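Phenylalanine ammonia-lyase (Rhodosporidium toruloides, PDB 1Y2M) catalyses the non-oxidative deamination of L-phenylalanine and L-tyrosine to trans-cinnamate and p-coumarate, working as a homotetramer built as a dimer of dimers. Local coordinates at residues 420-425 with 508-513. Numbering follows the deposited sequence.
Sequences NTMEKT and ISARRT
E423 and S509 make the short polar link between two helices that run in roughly the same direction, their local axes 29° apart and 8.5 Å from each other at closest approach. S509 OG donates to E423 OE2 at 2.6 Å, meeting the carboxylate on its anti side and 23° out of its plane. The E423 side chain starts away from segment 508-513 and bends back at chi2 (-75°), which swings CD round toward the serine. OE2 is also held by the backbone N of V488 and a salt bridge to R426, and OE1 by T489, so several bonds fix the carboxylate's rotation. An alanine at E423 would probably leave S509 OG without this acceptor and the R426 guanidinium without its carboxylate mate in a buried setting. One turn further along, T513 OG1 lies 2.9 Å from the carbonyl O of M422, although its proton has a second possible acceptor; R426 NH2 donates to both S509 OG and T513 OG1.

The apolar part centres on M422, a selenomethionine. Its CG packs on A510, 3.9 Å from A510 CB, while M422 CB makes a van der Waals contact with the serine hydroxyl, 3.4 Å from S509 OG. The chain, bent at chi2 and chi3, then crosses the T513 side chain at about a right angle, with SE 3.8 Å from T513 CB. Methyl meets methyl where T425 CG2 touches T513 CG2 at 3.7 Å; T425 OG1 turns back to T421 O of its own helix.

This buried, roughly parallel pairing of helices 416-443 and 506-560 belongs to the helical core of the PAL/histidase fold. Helix 273-303 covers M422 and T425, helix 368-391 packs against T421 and T425, and R511 and R512 form salt bridges with E480 and R512 with E515 of a second subunit.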
loop_
_atom_site.group_PDB
_atom_site.type_symbol
_atom_site.label_atom_id
_atom_site.label_comp_id
_atom_site.label_asym_id
_atom_site.label_seq_id
_atom_site.Cartn_x
_atom_site.Cartn_y
_atom_site.Cartn_z
ATOM N N ASN B 420 2.893 16.298 2.775
ATOM C CA ASN B 420 2.421 15.873 4.107
ATOM C C ASN B 420 0.934 16.072 4.279
ATOM O O ASN B 420 0.211 15.165 4.712
ATOM C CB ASN B 420 3.205 16.657 5.193
ATOM C CG ASN B 420 2.713 16.408 6.666
ATOM O OD1 ASN B 420 1.938 17.228 7.219
ATOM N ND2 ASN B 420 3.242 15.365 7.317
ATOM N N THR B 421 0.451 17.245 3.912
ATOM C CA THR B 421 -0.967 17.522 4.072
ATOM C C THR B 421 -1.809 16.586 3.227
ATOM O O THR B 421 -2.923 16.166 3.612
ATOM C CB THR B 421 -1.353 18.981 3.732
ATOM O OG1 THR B 421 -1.199 19.276 2.339
ATOM C CG2 THR B 421 -0.483 19.946 4.556
HETATM N N MSE B 422 -1.299 16.297 2.051
HETATM C CA MSE B 422 -2.083 15.471 1.089
HETATM C C MSE B 422 -2.137 13.990 1.486
HETATM O O MSE B 422 -3.157 13.322 1.343
HETATM C CB MSE B 422 -1.523 15.650 -0.279
HETATM C CG MSE B 422 -1.788 17.034 -0.840
HETATM SE SE MSE B 422 -3.726 17.424 -1.039
HETATM C CE MSE B 422 -4.159 18.390 0.635
ATOM N N GLU B 423 -1.016 13.467 1.990
ATOM C CA GLU B 423 -0.956 12.047 2.438
ATOM C C GLU B 423 -1.995 11.895 3.550
ATOM O O GLU B 423 -2.835 10.967 3.489
ATOM C CB GLU B 423 0.433 11.673 2.926
ATOM C CG GLU B 423 1.555 11.786 1.909
ATOM C CD GLU B 423 1.586 10.688 0.855
ATOM O OE1 GLU B 423 2.383 9.763 1.044
ATOM O OE2 GLU B 423 0.912 10.787 -0.166
ATOM N N LYS B 424 -1.933 12.774 4.554
ATOM C CA LYS B 424 -2.839 12.693 5.721
ATOM C C LYS B 424 -4.293 12.889 5.329
ATOM O O LYS B 424 -5.212 12.193 5.802
ATOM C CB LYS B 424 -2.483 13.732 6.806
ATOM C CG LYS B 424 -1.082 13.636 7.372
ATOM C CD LYS B 424 -0.615 14.988 8.050
ATOM C CE LYS B 424 -1.757 15.699 8.750
ATOM N NZ LYS B 424 -2.756 16.512 7.928
ATOM N N THR B 425 -4.536 13.843 4.434
ATOM C CA THR B 425 -5.922 14.101 4.040
ATOM C C THR B 425 -6.475 12.885 3.292
ATOM O O THR B 425 -7.661 12.542 3.465
ATOM C CB THR B 425 -5.997 15.394 3.225
ATOM O OG1 THR B 425 -5.536 16.490 4.036
ATOM C CG2 THR B 425 -7.437 15.680 2.677
ATOM N N ILE B 508 1.798 14.812 -7.191
ATOM C CA ILE B 508 1.220 13.440 -7.394
ATOM C C ILE B 508 0.307 13.104 -6.207
ATOM O O ILE B 508 -0.823 12.623 -6.348
ATOM C CB ILE B 508 2.259 12.374 -7.603
ATOM C CG1 ILE B 508 3.141 12.663 -8.828
ATOM C CG2 ILE B 508 1.601 10.989 -7.769
ATOM C CD1 ILE B 508 4.417 11.813 -8.872
ATOM N N SER B 509 0.819 13.358 -5.011
ATOM C CA SER B 509 -0.027 13.123 -3.822
ATOM C C SER B 509 -1.338 13.952 -3.912
ATOM O O SER B 509 -2.434 13.416 -3.643
ATOM C CB SER B 509 0.747 13.407 -2.532
ATOM O OG SER B 509 0.013 12.888 -1.440
ATOM N N ALA B 510 -1.229 15.246 -4.272
ATOM C CA ALA B 510 -2.398 16.136 -4.383
ATOM C C ALA B 510 -3.433 15.602 -5.380
ATOM O O ALA B 510 -4.669 15.674 -5.184
ATOM C CB ALA B 510 -1.969 17.516 -4.684
ATOM N N ARG B 511 -2.913 15.066 -6.490
ATOM C CA ARG B 511 -3.755 14.460 -7.516
ATOM C C ARG B 511 -4.526 13.303 -6.955
ATOM O O ARG B 511 -5.751 13.180 -7.210
ATOM C CB ARG B 511 -2.938 14.043 -8.729
ATOM C CG ARG B 511 -2.534 15.210 -9.657
ATOM C CD ARG B 511 -1.607 14.840 -10.779
ATOM N NE ARG B 511 -2.074 13.600 -11.357
ATOM C CZ ARG B 511 -1.349 12.513 -11.591
ATOM N NH1 ARG B 511 -0.032 12.457 -11.350
ATOM N NH2 ARG B 511 -1.999 11.449 -12.017
ATOM N N ARG B 512 -3.837 12.450 -6.199
ATOM C CA ARG B 512 -4.547 11.290 -5.648
ATOM C C ARG B 512 -5.569 11.722 -4.612
ATOM O O ARG B 512 -6.702 11.195 -4.579
ATOM C CB ARG B 512 -3.548 10.260 -5.091
ATOM C CG ARG B 512 -2.621 9.643 -6.100
ATOM C CD ARG B 512 -3.399 9.034 -7.259
ATOM N NE ARG B 512 -2.518 8.334 -8.179
ATOM C CZ ARG B 512 -2.677 8.215 -9.471
ATOM N NH1 ARG B 512 -3.585 8.954 -10.150
ATOM N NH2 ARG B 512 -1.782 7.464 -10.130
ATOM N N THR B 513 -5.241 12.715 -3.791
ATOM C CA THR B 513 -6.218 13.178 -2.787
ATOM C C THR B 513 -7.434 13.839 -3.488
ATOM O O THR B 513 -8.537 13.718 -2.995
ATOM C CB THR B 513 -5.529 14.148 -1.819
ATOM O OG1 THR B 513 -4.404 13.462 -1.256
ATOM C CG2 THR B 513 -6.516 14.656 -0.760
#